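Local coordinates for ATP-dependent DNA ligase (Mycobacterium tuberculosis, PDB 6NHX), which seals DNA ends at the expense of ATP and, together with Ku, repairs double-strand breaks by non-homologous end joining, at residues L8-L12 against R173-R178; E163-R169 against S182-H188; E193-W199 against L211-P216; P270-E275 against K299-V304. The protein carries 1 engineered substitution. The contacts are given in a common frame with arbitrary orientation. Residue numbers count along the deposited sequence, not the author numbering.

Contact 1. Residues L8-L12 against R173-R178; sequences LAPML and RYQPGR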
loop_
_atom_site.group_PDB
_atom_site.type_symbol
_atom_site.label_atom_id
_atom_site.label_comp_id
_atom_site.label_asym_id
_atom_site.label_seq_id
_atom_site.Cartn_x
_atom_site.Cartn_y
_atom_site.Cartn_z
ATOM N N LEU A 8 -19.046 0.211 -8.149
ATOM C CA LEU A 8 -18.476 0.048 -6.819
ATOM C C LEU A 8 -17.107 0.701 -6.714
ATOM O O LEU A 8 -16.278 0.590 -7.622
ATOM C CB LEU A 8 -18.315 -1.441 -6.524
ATOM C CG LEU A 8 -19.468 -2.197 -5.885
ATOM C CD1 LEU A 8 -18.946 -3.547 -5.420
ATOM C CD2 LEU A 8 -20.046 -1.405 -4.725
ATOM N N ALA A 9 -16.869 1.358 -5.579
ATOM C CA ALA A 9 -15.573 1.886 -5.193
ATOM C C ALA A 9 -15.270 1.446 -3.768
ATOM O O ALA A 9 -16.189 1.258 -2.965
ATOM C CB ALA A 9 -15.560 3.421 -5.262
ATOM N N PRO A 10 -13.995 1.265 -3.433
ATOM C CA PRO A 10 -13.655 0.722 -2.113
ATOM C C PRO A 10 -13.945 1.704 -0.987
ATOM O O PRO A 10 -13.855 2.925 -1.145
ATOM C CB PRO A 10 -12.148 0.454 -2.213
ATOM C CG PRO A 10 -11.818 0.524 -3.674
ATOM C CD PRO A 10 -12.810 1.460 -4.281
ATOM N N MET A 11 -14.314 1.132 0.154
ATOM C CA MET A 11 -14.389 1.856 1.414
ATOM C C MET A 11 -12.974 2.146 1.909
ATOM O O MET A 11 -12.040 1.381 1.671
ATOM C CB MET A 11 -15.114 0.964 2.419
ATOM C CG MET A 11 -15.408 1.607 3.759
ATOM S SD MET A 11 -16.458 0.520 4.743
ATOM C CE MET A 11 -16.520 1.444 6.288
ATOM N N LEU A 12 -12.815 3.266 2.611
ATOM C CA LEU A 12 -11.500 3.743 3.026
ATOM C C LEU A 12 -11.456 3.945 4.538
ATOM O O LEU A 12 -12.484 4.152 5.184
ATOM C CB LEU A 12 -11.139 5.034 2.288
ATOM C CG LEU A 12 -11.099 4.904 0.763
ATOM C CD1 LEU A 12 -10.960 6.285 0.124
ATOM C CD2 LEU A 12 -9.965 3.983 0.315
ATOM N N ARG A 173 -21.393 -1.319 8.566
ATOM C CA ARG A 173 -21.775 -1.602 7.195
ATOM C C ARG A 173 -20.618 -1.261 6.253
ATOM O O ARG A 173 -19.621 -0.641 6.637
ATOM C CB ARG A 173 -23.061 -0.852 6.835
ATOM C CG ARG A 173 -22.886 0.387 5.952
ATOM C CD ARG A 173 -24.189 1.182 5.792
ATOM N NE ARG A 173 -25.219 0.461 5.036
ATOM C CZ ARG A 173 -25.170 0.198 3.729
ATOM N NH1 ARG A 173 -24.132 0.590 2.998
ATOM N NH2 ARG A 173 -26.171 -0.461 3.149
ATOM N N TYR A 174 -20.740 -1.682 5.001
ATOM C CA TYR A 174 -19.761 -1.353 3.971
ATOM C C TYR A 174 -20.250 -0.134 3.211
ATOM O O TYR A 174 -21.354 -0.149 2.662
ATOM C CB TYR A 174 -19.562 -2.525 3.006
ATOM C CG TYR A 174 -18.314 -2.365 2.173
ATOM C CD1 TYR A 174 -17.100 -2.895 2.603
ATOM C CD2 TYR A 174 -18.332 -1.628 0.984
ATOM C CE1 TYR A 174 -15.927 -2.739 1.845
ATOM C CE2 TYR A 174 -17.165 -1.448 0.235
ATOM C CZ TYR A 174 -15.975 -2.013 0.673
ATOM O OH TYR A 174 -14.828 -1.837 -0.066
ATOM N N GLN A 175 -19.434 0.927 3.187
ATOM C CA GLN A 175 -19.799 2.202 2.573
ATOM C C GLN A 175 -18.922 2.468 1.357
ATOM O O GLN A 175 -17.820 3.024 1.480
ATOM C CB GLN A 175 -19.673 3.331 3.603
ATOM C CG GLN A 175 -20.520 3.070 4.827
ATOM C CD GLN A 175 -20.671 4.279 5.717
ATOM O OE1 GLN A 175 -20.355 4.225 6.907
ATOM N NE2 GLN A 175 -21.166 5.375 5.153
ATOM N N PRO A 176 -19.353 2.067 0.159
ATOM C CA PRO A 176 -18.486 2.211 -1.013
ATOM C C PRO A 176 -18.118 3.667 -1.266
ATOM O O PRO A 176 -18.954 4.568 -1.169
ATOM C CB PRO A 176 -19.335 1.639 -2.156
ATOM C CG PRO A 176 -20.312 0.733 -1.490
ATOM C CD PRO A 176 -20.604 1.348 -0.158
ATOM N N GLY A 177 -16.840 3.882 -1.567
ATOM C CA GLY A 177 -16.376 5.183 -1.998
ATOM C C GLY A 177 -16.259 6.211 -0.901
ATOM O O GLY A 177 -16.127 7.400 -1.198
ATOM N N ARG A 178 -16.309 5.797 0.361
ATOM C CA ARG A 178 -16.278 6.744 1.472
ATOM C C ARG A 178 -15.191 6.360 2.461
ATOM O O ARG A 178 -14.972 5.175 2.731
ATOM C CB ARG A 178 -17.608 6.755 2.229
ATOM C CG ARG A 178 -18.770 7.339 1.454
ATOM C CD ARG A 178 -20.015 7.410 2.329
ATOM N NE ARG A 178 -20.239 8.753 2.868
ATOM C CZ ARG A 178 -19.729 9.194 4.014
ATOM N NH1 ARG A 178 -18.957 8.402 4.748
ATOM N NH2 ARG A 178 -19.986 10.430 4.427
#
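Met11 and Tyr174 form the centre of this contact between two loops. Met11 is fully extended, with chi1, chi2 and chi3 all t, so its side chain runs across one face of the Tyr174 ring. Met11 CB lies 3.9 Å from the Tyr174 ring centroid, a CH-pi contact. Met11 SD lies 4.3 Å from the Tyr174 ring centroid, a Met-aromatic contact. Met11 SD also takes a weak hydrogen bond from Gln175 N (3.4 Å). The t rotamer of Tyr174 brings OH to Met11 N (3.0 Å), and this hydroxyl also bonds Asp78. Leu8 CD2 meets Pro176 CG at 3.9 Å. A type II turn runs from Gln175 to Arg178. Gly177 takes its positive phi (75°), and Gly177 N bonds weakly to both Ala9 O (3.0 Å) and Pro10 O (3.2 Å). Leu12 N donates to Arg178 O (2.9 Å), where the two loops lead into the parallel strands 12-15 and 179-180. Leu8 and Tyr174 also pack on strands 35-42 and 105-114 of the antiparallel sheet.

Contact 2. Residues E163-R169 against S182-H188; sequences EGVIAKR and SWVKDKH. With ATP (adenosine-5'-triphosphate), chain B.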
loop_
_atom_site.group_PDB
_atom_site.type_symbol
_atom_site.label_atom_id
_atom_site.label_comp_id
_atom_site.label_asym_id
_atom_site.label_seq_id
_atom_site.Cartn_x
_atom_site.Cartn_y
_atom_site.Cartn_z
ATOM N N GLU A 163 3.012 -3.931 8.111
ATOM C CA GLU A 163 3.096 -2.468 8.068
ATOM C C GLU A 163 2.293 -1.817 9.192
ATOM O O GLU A 163 2.645 -0.722 9.655
ATOM C CB GLU A 163 2.629 -1.949 6.704
ATOM C CG GLU A 163 2.954 -0.463 6.453
ATOM C CD GLU A 163 4.445 -0.194 6.205
ATOM O OE1 GLU A 163 4.923 0.909 6.549
ATOM O OE2 GLU A 163 5.145 -1.073 5.674
ATOM N N GLY A 164 1.237 -2.467 9.658
ATOM C CA GLY A 164 0.356 -1.849 10.630
ATOM C C GLY A 164 -0.893 -2.684 10.820
ATOM O O GLY A 164 -0.890 -3.899 10.582
ATOM N N VAL A 165 -1.954 -2.012 11.236
ATOM C CA VAL A 165 -3.241 -2.626 11.543
ATOM C C VAL A 165 -4.348 -1.759 10.977
ATOM O O VAL A 165 -4.252 -0.532 11.001
ATOM C CB VAL A 165 -3.411 -2.826 13.068
ATOM C CG1 VAL A 165 -4.828 -3.165 13.461
ATOM C CG2 VAL A 165 -2.438 -3.867 13.598
ATOM N N ILE A 166 -5.406 -2.391 10.482
ATOM C CA ILE A 166 -6.687 -1.741 10.220
ATOM C C ILE A 166 -7.669 -2.289 11.235
ATOM O O ILE A 166 -7.946 -3.497 11.246
ATOM C CB ILE A 166 -7.226 -1.989 8.799
ATOM C CG1 ILE A 166 -6.103 -1.962 7.753
ATOM C CG2 ILE A 166 -8.382 -1.004 8.504
ATOM C CD1 ILE A 166 -5.637 -0.575 7.432
ATOM N N ALA A 167 -8.230 -1.415 12.060
ATOM C CA ALA A 167 -9.327 -1.801 12.930
ATOM C C ALA A 167 -10.640 -1.513 12.226
ATOM O O ALA A 167 -10.816 -0.451 11.623
ATOM C CB ALA A 167 -9.275 -0.994 14.230
ATOM N N LYS A 168 -11.575 -2.462 12.298
ATOM C CA LYS A 168 -12.873 -2.303 11.662
ATOM C C LYS A 168 -13.960 -2.618 12.677
ATOM O O LYS A 168 -13.904 -3.649 13.355
ATOM C CB LYS A 168 -12.976 -3.204 10.425
ATOM C CG LYS A 168 -11.903 -2.870 9.400
ATOM C CD LYS A 168 -11.883 -3.867 8.237
ATOM C CE LYS A 168 -10.798 -3.524 7.225
ATOM N NZ LYS A 168 -10.735 -4.569 6.152
ATOM N N ARG A 169 -14.927 -1.717 12.808
ATOM C CA ARG A 169 -15.983 -1.931 13.788
ATOM C C ARG A 169 -16.785 -3.177 13.442
ATOM O O ARG A 169 -17.192 -3.380 12.290
ATOM C CB ARG A 169 -16.911 -0.720 13.808
ATOM C CG ARG A 169 -16.455 0.399 14.713
ATOM C CD ARG A 169 -17.581 1.392 15.010
ATOM N NE ARG A 169 -18.602 0.778 15.850
ATOM C CZ ARG A 169 -18.642 0.865 17.176
ATOM N NH1 ARG A 169 -17.721 1.564 17.830
ATOM N NH2 ARG A 169 -19.610 0.253 17.849
ATOM N N SER A 182 -15.530 4.180 10.997
ATOM C CA SER A 182 -15.648 2.789 11.407
ATOM C C SER A 182 -14.444 1.944 11.005
ATOM O O SER A 182 -14.368 0.773 11.404
ATOM C CB SER A 182 -16.922 2.200 10.807
ATOM O OG SER A 182 -16.892 2.383 9.398
ATOM N N TRP A 183 -13.526 2.483 10.201
ATOM C CA TRP A 183 -12.279 1.811 9.848
ATOM C C TRP A 183 -11.136 2.735 10.230
ATOM O O TRP A 183 -11.126 3.900 9.826
ATOM C CB TRP A 183 -12.185 1.557 8.336
ATOM C CG TRP A 183 -12.989 0.430 7.755
ATOM C CD1 TRP A 183 -14.074 -0.176 8.294
ATOM C CD2 TRP A 183 -12.729 -0.217 6.515
ATOM N NE1 TRP A 183 -14.531 -1.172 7.443
ATOM C CE2 TRP A 183 -13.715 -1.207 6.343
ATOM C CE3 TRP A 183 -11.767 -0.040 5.517
ATOM C CZ2 TRP A 183 -13.753 -2.040 5.211
ATOM C CZ3 TRP A 183 -11.802 -0.856 4.399
ATOM C CH2 TRP A 183 -12.788 -1.842 4.259
ATOM N N VAL A 184 -10.172 2.222 10.999
ATOM C CA VAL A 184 -9.074 3.042 11.507
ATOM C C VAL A 184 -7.762 2.385 11.099
ATOM O O VAL A 184 -7.545 1.200 11.384
ATOM C CB VAL A 184 -9.149 3.168 13.035
ATOM C CG1 VAL A 184 -8.005 4.027 13.533
ATOM C CG2 VAL A 184 -10.494 3.767 13.461
ATOM N N LYS A 185 -6.893 3.130 10.423
ATOM C CA LYS A 185 -5.616 2.615 9.950
ATOM C C LYS A 185 -4.471 3.205 10.765
ATOM O O LYS A 185 -4.480 4.399 11.076
ATOM C CB LYS A 185 -5.402 2.890 8.454
ATOM C CG LYS A 185 -5.673 4.320 8.031
ATOM C CD LYS A 185 -5.188 4.576 6.613
ATOM C CE LYS A 185 -5.338 6.040 6.239
ATOM N NZ LYS A 185 -4.666 6.357 4.939
ATOM N N ASP A 186 -3.480 2.373 11.086
ATOM C CA ASP A 186 -2.428 2.726 12.038
ATOM C C ASP A 186 -1.169 1.965 11.645
ATOM O O ASP A 186 -1.201 0.742 11.540
ATOM C CB ASP A 186 -2.907 2.327 13.445
ATOM C CG ASP A 186 -2.023 2.833 14.553
ATOM O OD1 ASP A 186 -0.976 3.435 14.259
ATOM O OD2 ASP A 186 -2.382 2.602 15.729
ATOM N N LYS A 187 -0.059 2.675 11.439
ATOM C CA LYS A 187 1.201 2.077 11.019
ATOM C C LYS A 187 2.222 2.114 12.153
ATOM O O LYS A 187 2.228 3.037 12.968
ATOM C CB LYS A 187 1.774 2.834 9.812
ATOM C CG LYS A 187 0.903 2.752 8.564
ATOM C CD LYS A 187 1.706 3.056 7.317
ATOM C CE LYS A 187 0.854 3.744 6.275
ATOM N NZ LYS A 187 1.043 5.216 6.291
ATOM N N HIS A 188 3.123 1.123 12.171
ATOM C CA HIS A 188 4.185 1.099 13.169
ATOM C C HIS A 188 5.174 2.235 12.976
ATOM O O HIS A 188 5.676 2.792 13.958
ATOM C CB HIS A 188 4.921 -0.228 13.110
ATOM C CG HIS A 188 4.012 -1.394 13.291
ATOM N ND1 HIS A 188 3.331 -1.628 14.463
ATOM C CD2 HIS A 188 3.640 -2.375 12.434
ATOM C CE1 HIS A 188 2.580 -2.705 14.325
ATOM N NE2 HIS A 188 2.751 -3.175 13.104
HETATM P PG ATP B . -5.421 5.790 1.344
HETATM O O1G ATP B . -6.053 5.456 2.680
HETATM O O2G ATP B . -5.983 7.016 0.651
HETATM O O3G ATP B . -5.337 4.582 0.427
HETATM P PB ATP B . -2.518 5.432 1.498
HETATM O O1B ATP B . -1.379 6.329 1.908
HETATM O O2B ATP B . -2.496 4.700 0.174
HETATM O O3B ATP B . -3.897 6.250 1.667
HETATM P PA ATP B . -2.027 4.066 4.008
HETATM O O1A ATP B . -2.146 5.303 4.844
HETATM O O2A ATP B . -0.725 3.390 3.665
HETATM O O3A ATP B . -2.792 4.345 2.635
HETATM O "O5'" ATP B . -3.123 2.988 4.518
HETATM C "C5'" ATP B . -3.059 1.632 4.086
HETATM C "C4'" ATP B . -3.725 1.452 2.718
HETATM O "O4'" ATP B . -3.811 0.048 2.475
HETATM C "C3'" ATP B . -5.139 1.989 2.651
HETATM O "O3'" ATP B . -5.456 2.266 1.290
HETATM C "C2'" ATP B . -5.926 0.786 3.088
HETATM O "O2'" ATP B . -7.293 0.835 2.656
HETATM C "C1'" ATP B . -5.174 -0.365 2.428
HETATM N N9 ATP B . -5.230 -1.604 3.230
HETATM C C8 ATP B . -4.185 -2.419 3.522
HETATM N N7 ATP B . -4.595 -3.493 4.251
HETATM C C5 ATP B . -5.926 -3.360 4.404
HETATM C C6 ATP B . -6.966 -4.122 5.082
HETATM N N6 ATP B . -6.657 -5.234 5.759
HETATM N N1 ATP B . -8.222 -3.657 5.020
HETATM C C2 ATP B . -8.551 -2.539 4.363
HETATM N N3 ATP B . -7.646 -1.777 3.730
HETATM C C4 ATP B . -6.342 -2.131 3.741
#
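Strands 164-169 and 184-187 pair antiparallel, with axes 4.7 Å apart at 169°. They belong to a mixed sheet of the nucleotidyltransferase domain and carry what are, by sequence, motifs IV and V of the ligase superfamily. Val165 and Asp186 form a hydrogen-bonded pair, as do Ala167 and Val184. The ladder continues at both ends, through His188 N to Glu163 O (3.2 Å) and Arg169 N to Ser182 O (2.9 Å). Gly164 lies 4.0 Å, CA to CA, from Lys187; a CB there would clash with Asp186 O. The face carrying Ile166, Lys168, Trp183, Lys185 and Lys187 lines the ATP pocket. Lys168 CG sits over the five-membered ring of Trp183, 3.6 Å from its centroid, and NZ makes a cation-pi contact with the six-membered ring (4.2 Å). Glu29 pairs with the same ammonium. Val165 and Asp186 point to the other face and touch Phe154 of helix 150-160. Glu163 forms a salt bridge with Arg277 and, with Asp33, probably binds manganese. Ile166 CG1 lies 3.5 Å from ATP C6, and Lys168 NZ donates a hydrogen bond to ATP N1 (2.9 Å). Lys185 NZ bridges two phosphates, bonding ATP O1A at 2.7 Å and ATP O1G at 2.8 Å.

Contact 3. Residues E193-W199 against L211-P216; sequences EVVIGGW and LLMGIP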
loop_
_atom_site.group_PDB
_atom_site.type_symbol
_atom_site.label_atom_id
_atom_site.label_comp_id
_atom_site.label_asym_id
_atom_site.label_seq_id
_atom_site.Cartn_x
_atom_site.Cartn_y
_atom_site.Cartn_z
ATOM N N GLU A 193 6.251 11.957 3.255
ATOM C CA GLU A 193 6.370 12.188 1.828
ATOM C C GLU A 193 7.586 13.061 1.556
ATOM O O GLU A 193 7.857 14.044 2.268
ATOM C CB GLU A 193 5.114 12.873 1.295
ATOM C CG GLU A 193 3.873 12.007 1.433
ATOM C CD GLU A 193 2.594 12.796 1.286
ATOM O OE1 GLU A 193 2.654 13.987 0.915
ATOM O OE2 GLU A 193 1.520 12.216 1.547
ATOM N N VAL A 194 8.320 12.703 0.504
ATOM C CA VAL A 194 9.512 13.438 0.098
ATOM C C VAL A 194 9.505 13.572 -1.415
ATOM O O VAL A 194 8.813 12.838 -2.120
ATOM C CB VAL A 194 10.822 12.764 0.565
ATOM C CG1 VAL A 194 10.912 12.716 2.089
ATOM C CG2 VAL A 194 10.935 11.372 -0.032
ATOM N N VAL A 195 10.265 14.538 -1.921
ATOM C CA VAL A 195 10.483 14.694 -3.356
ATOM C C VAL A 195 11.887 14.210 -3.693
ATOM O O VAL A 195 12.848 14.503 -2.965
ATOM C CB VAL A 195 10.262 16.155 -3.793
ATOM C CG1 VAL A 195 10.611 16.362 -5.273
ATOM C CG2 VAL A 195 8.830 16.568 -3.507
ATOM N N ILE A 196 12.009 13.439 -4.773
ATOM C CA ILE A 196 13.312 12.945 -5.203
ATOM C C ILE A 196 14.055 14.047 -5.942
ATOM O O ILE A 196 13.535 14.629 -6.902
ATOM C CB ILE A 196 13.147 11.703 -6.089
ATOM C CG1 ILE A 196 12.398 10.610 -5.318
ATOM C CG2 ILE A 196 14.506 11.234 -6.550
ATOM C CD1 ILE A 196 11.994 9.423 -6.187
ATOM N N GLY A 197 15.279 14.345 -5.496
ATOM C CA GLY A 197 16.098 15.319 -6.188
ATOM C C GLY A 197 17.302 14.772 -6.930
ATOM O O GLY A 197 17.948 15.476 -7.708
ATOM N N GLY A 198 17.595 13.495 -6.711
ATOM C CA GLY A 198 18.696 12.864 -7.416
ATOM C C GLY A 198 18.790 11.409 -7.020
ATOM O O GLY A 198 18.094 10.937 -6.119
ATOM N N TRP A 199 19.667 10.694 -7.720
ATOM C CA TRP A 199 19.828 9.276 -7.428
ATOM C C TRP A 199 21.273 8.848 -7.625
ATOM O O TRP A 199 22.009 9.434 -8.417
ATOM C CB TRP A 199 18.882 8.390 -8.261
ATOM C CG TRP A 199 19.105 8.452 -9.740
ATOM C CD1 TRP A 199 18.526 9.321 -10.621
ATOM C CD2 TRP A 199 19.941 7.587 -10.522
ATOM N NE1 TRP A 199 18.958 9.059 -11.902
ATOM C CE2 TRP A 199 19.833 8.005 -11.868
ATOM C CE3 TRP A 199 20.780 6.509 -10.213
ATOM C CZ2 TRP A 199 20.527 7.377 -12.903
ATOM C CZ3 TRP A 199 21.472 5.888 -11.244
ATOM C CH2 TRP A 199 21.339 6.324 -12.572
ATOM N N LEU A 211 18.420 7.149 -3.231
ATOM C CA LEU A 211 17.763 8.358 -3.689
ATOM C C LEU A 211 18.061 9.461 -2.694
ATOM O O LEU A 211 18.087 9.231 -1.480
ATOM C CB LEU A 211 16.254 8.157 -3.789
ATOM C CG LEU A 211 15.842 7.098 -4.810
ATOM C CD1 LEU A 211 14.393 6.793 -4.645
ATOM C CD2 LEU A 211 16.099 7.588 -6.204
ATOM N N LEU A 212 18.279 10.654 -3.222
ATOM C CA LEU A 212 18.533 11.834 -2.417
ATOM C C LEU A 212 17.207 12.582 -2.314
ATOM O O LEU A 212 16.664 13.023 -3.333
ATOM C CB LEU A 212 19.622 12.684 -3.071
ATOM C CG LEU A 212 21.051 12.101 -3.044
ATOM C CD1 LEU A 212 21.451 11.623 -1.653
ATOM C CD2 LEU A 212 21.277 10.983 -4.073
ATOM N N MET A 213 16.684 12.688 -1.093
ATOM C CA MET A 213 15.337 13.151 -0.791
ATOM C C MET A 213 15.343 14.609 -0.374
ATOM O O MET A 213 16.305 15.088 0.235
ATOM C CB MET A 213 14.783 12.374 0.408
ATOM C CG MET A 213 14.758 10.863 0.275
ATOM S SD MET A 213 14.261 10.147 1.864
ATOM C CE MET A 213 15.622 10.638 2.911
ATOM N N GLY A 214 14.231 15.294 -0.636
ATOM C CA GLY A 214 14.077 16.647 -0.134
ATOM C C GLY A 214 12.636 17.023 0.168
ATOM O O GLY A 214 11.689 16.391 -0.328
ATOM N N ILE A 215 12.494 18.059 0.976
ATOM C CA ILE A 215 11.197 18.677 1.259
ATOM C C ILE A 215 11.178 20.026 0.543
ATOM O O ILE A 215 12.089 20.831 0.752
ATOM C CB ILE A 215 10.988 18.882 2.772
ATOM C CG1 ILE A 215 11.096 17.559 3.531
ATOM C CG2 ILE A 215 9.650 19.563 3.047
ATOM C CD1 ILE A 215 10.025 16.539 3.194
ATOM N N PRO A 216 10.175 20.312 -0.286
ATOM C CA PRO A 216 10.161 21.603 -0.991
ATOM C C PRO A 216 10.094 22.775 -0.021
ATOM O O PRO A 216 9.318 22.775 0.939
ATOM C CB PRO A 216 8.897 21.521 -1.857
ATOM C CG PRO A 216 8.667 20.060 -2.022
ATOM C CD PRO A 216 9.068 19.446 -0.716
#
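Leu211, Ile196 and Trp199 form an apolar patch on one face of the strand pair. Leu211 CD1 meets Ile196 CD1 at 3.9 Å, and Leu211 CD2 meets Trp199 CB at 3.6 Å. Helix 235-243 covers this face through Leu239 and Leu243. Further along, Val194 CG2 touches Met213 CG at 3.9 Å, and Val194 CG1 touches Ile215 CD1 at 4.1 Å. On the opposite face, Val195 CG2 packs on Pro216 CG at 3.8 Å. Between the two faces runs the backbone ladder. Val195 and Gly214 exchange two hydrogen bonds of 2.8 Å, N to O in each direction. Gly197 N donates to Leu212 O (2.9 Å), and Leu212 N donates to Gly198 O (2.9 Å). At the polar edge, the Glu193 carboxylate forms a salt bridge with Lys299. The axes of the two antiparallel segments make an angle of 122°, a strong twist. Gly197 and Gly198 both face Leu212, which makes a classic beta bulge. The pair is a bulged beta hairpin in the curled antiparallel sheet of the ligase's C-terminal OB-fold domain.

Contact 4. Residues P270-E275 against K299-V304; sequences PALVAE and KKPSEV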
loop_
_atom_site.group_PDB
_atom_site.type_symbol
_atom_site.label_atom_id
_atom_site.label_comp_id
_atom_site.label_asym_id
_atom_site.label_seq_id
_atom_site.Cartn_x
_atom_site.Cartn_y
_atom_site.Cartn_z
ATOM N N PRO A 270 12.546 18.095 -9.753
ATOM C CA PRO A 270 11.880 17.678 -8.502
ATOM C C PRO A 270 10.396 17.416 -8.700
ATOM O O PRO A 270 9.530 18.092 -8.131
ATOM C CB PRO A 270 12.155 18.875 -7.576
ATOM C CG PRO A 270 12.245 20.050 -8.500
ATOM C CD PRO A 270 12.896 19.524 -9.761
ATOM N N ALA A 271 10.100 16.398 -9.508
ATOM C CA ALA A 271 8.743 16.102 -9.933
ATOM C C ALA A 271 8.118 14.897 -9.244
ATOM O O ALA A 271 6.885 14.814 -9.194
ATOM C CB ALA A 271 8.704 15.876 -11.452
ATOM N N LEU A 272 8.917 13.975 -8.709
ATOM C CA LEU A 272 8.419 12.703 -8.189
ATOM C C LEU A 272 8.345 12.705 -6.669
ATOM O O LEU A 272 9.337 13.003 -5.990
ATOM C CB LEU A 272 9.333 11.559 -8.620
ATOM C CG LEU A 272 9.390 11.162 -10.088
ATOM C CD1 LEU A 272 10.172 9.868 -10.204
ATOM C CD2 LEU A 272 7.996 11.010 -10.670
ATOM N N VAL A 273 7.190 12.340 -6.144
ATOM C CA VAL A 273 6.976 12.151 -4.716
ATOM C C VAL A 273 7.195 10.682 -4.375
ATOM O O VAL A 273 6.802 9.778 -5.128
ATOM C CB VAL A 273 5.560 12.614 -4.321
ATOM C CG1 VAL A 273 5.299 12.412 -2.838
ATOM C CG2 VAL A 273 5.350 14.060 -4.721
ATOM N N ALA A 274 7.825 10.437 -3.243
ATOM C CA ALA A 274 7.966 9.110 -2.674
ATOM C C ALA A 274 7.577 9.164 -1.208
ATOM O O ALA A 274 7.490 10.233 -0.604
ATOM C CB ALA A 274 9.407 8.622 -2.779
ATOM N N GLU A 275 7.334 7.998 -0.628
ATOM C CA GLU A 275 7.078 7.883 0.796
ATOM C C GLU A 275 8.206 7.096 1.432
ATOM O O GLU A 275 8.622 6.060 0.897
ATOM C CB GLU A 275 5.752 7.174 1.058
ATOM C CG GLU A 275 4.671 8.097 1.558
ATOM C CD GLU A 275 3.356 7.382 1.743
ATOM O OE1 GLU A 275 2.436 7.978 2.339
ATOM O OE2 GLU A 275 3.243 6.224 1.292
ATOM N N LYS A 299 0.642 11.879 -5.973
ATOM C CA LYS A 299 0.878 13.005 -5.087
ATOM C C LYS A 299 1.694 14.066 -5.807
ATOM O O LYS A 299 2.525 13.752 -6.666
ATOM C CB LYS A 299 1.583 12.540 -3.816
ATOM C CG LYS A 299 0.713 11.597 -3.013
ATOM C CD LYS A 299 1.206 11.382 -1.599
ATOM C CE LYS A 299 0.194 10.545 -0.823
ATOM N NZ LYS A 299 0.620 10.298 0.578
ATOM N N LYS A 300 1.426 15.328 -5.478
ATOM C CA LYS A 300 2.158 16.389 -6.154
ATOM C C LYS A 300 3.220 16.951 -5.227
ATOM O O LYS A 300 2.980 17.080 -4.024
ATOM C CB LYS A 300 1.222 17.535 -6.547
ATOM C CG LYS A 300 -0.171 17.123 -6.982
ATOM C CD LYS A 300 -0.907 18.295 -7.618
ATOM C CE LYS A 300 -2.234 17.861 -8.222
ATOM N NZ LYS A 300 -2.089 16.626 -9.046
ATOM N N PRO A 301 4.395 17.281 -5.763
ATOM C CA PRO A 301 5.417 17.937 -4.932
ATOM C C PRO A 301 4.888 19.136 -4.164
ATOM O O PRO A 301 5.256 19.314 -3.000
ATOM C CB PRO A 301 6.502 18.325 -5.946
ATOM C CG PRO A 301 6.352 17.312 -7.051
ATOM C CD PRO A 301 4.874 17.001 -7.127
ATOM N N SER A 302 3.999 19.940 -4.767
ATOM C CA SER A 302 3.485 21.128 -4.088
ATOM C C SER A 302 2.709 20.794 -2.820
ATOM O O SER A 302 2.507 21.678 -1.982
ATOM C CB SER A 302 2.633 21.984 -5.037
ATOM O OG SER A 302 1.492 21.285 -5.498
ATOM N N GLU A 303 2.278 19.545 -2.658
ATOM C CA GLU A 303 1.527 19.116 -1.484
ATOM C C GLU A 303 2.409 18.505 -0.401
ATOM O O GLU A 303 1.897 18.150 0.667
ATOM C CB GLU A 303 0.433 18.120 -1.892
ATOM C CG GLU A 303 -0.623 18.709 -2.829
ATOM C CD GLU A 303 -1.487 17.654 -3.504
ATOM O OE1 GLU A 303 -1.130 16.455 -3.466
ATOM O OE2 GLU A 303 -2.527 18.033 -4.084
ATOM N N VAL A 304 3.711 18.369 -0.650
ATOM C CA VAL A 304 4.623 17.723 0.291
ATOM C C VAL A 304 5.018 18.722 1.371
ATOM O O VAL A 304 5.617 19.764 1.081
ATOM C CB VAL A 304 5.868 17.179 -0.433
ATOM C CG1 VAL A 304 6.893 16.675 0.570
ATOM C CG2 VAL A 304 5.485 16.082 -1.406
HETATM O O HOH W 1 4.728 11.824 -7.714
#
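Val273, Lys299 and Pro301 bury the most surface here. Val273 points at the C-terminal tail. Val273 CG2 lies 3.4 Å from Lys299 O, 3.8 Å from Pro301 CD and 3.9 Å from Val304 CG2. Val273 CG1 lies 3.8 Å from Lys299 CB. The Pro301 ring sits by two backbone carbonyls, its CG 3.4 Å from Pro270 O and 3.3 Å from Ala271 O. Pro301 also starts a short 3-10 turn, in which Val304 N bonds Pro301 O (3.0 Å). This turn brings Val304 back to Val273. Lys299 is extended, and its NZ makes a long, weak salt bridge with Glu275 OE1 (3.4 Å). The stronger partners lie elsewhere: Glu193 for Lys299, and Arg293 and Arg296 for Glu275. The contact packs the tail against strand 273-278 of the OB-fold domain. No direct backbone hydrogen bond crosses it. Instead, one water accepts from Val273 N (3.0 Å) and donates to Lys299 O (3.1 Å). Residues 299-304 are thus joined to 270-275 by apolar packing, one water and shared charges, and do not extend the sheet.

How the contacts relate
From the N terminus, contact 1 closes a very long loop of 160 residues. It joins the loops leading into strands 12-15 and 179-180 and packs them on the antiparallel sheet. Contact 2 crosses it, closes a loop of 12 residues and pairs two strands of the mixed sheet. The two touch where Met11 meets Ser182 and Trp183. Strand 184-187 then leads into strand 190-201 and the second domain. There contact 3 closes a short hairpin. Contact 4 follows in series, closing a loop of 23 residues at the C-terminal tail. Contacts 3 and 4 lie side by side: strands 190-201 and 273-278 are neighbours, and Glu193 pairs with Lys299. Contacts 2 and 4 approach across the domains to about 5 Å between nearest atoms.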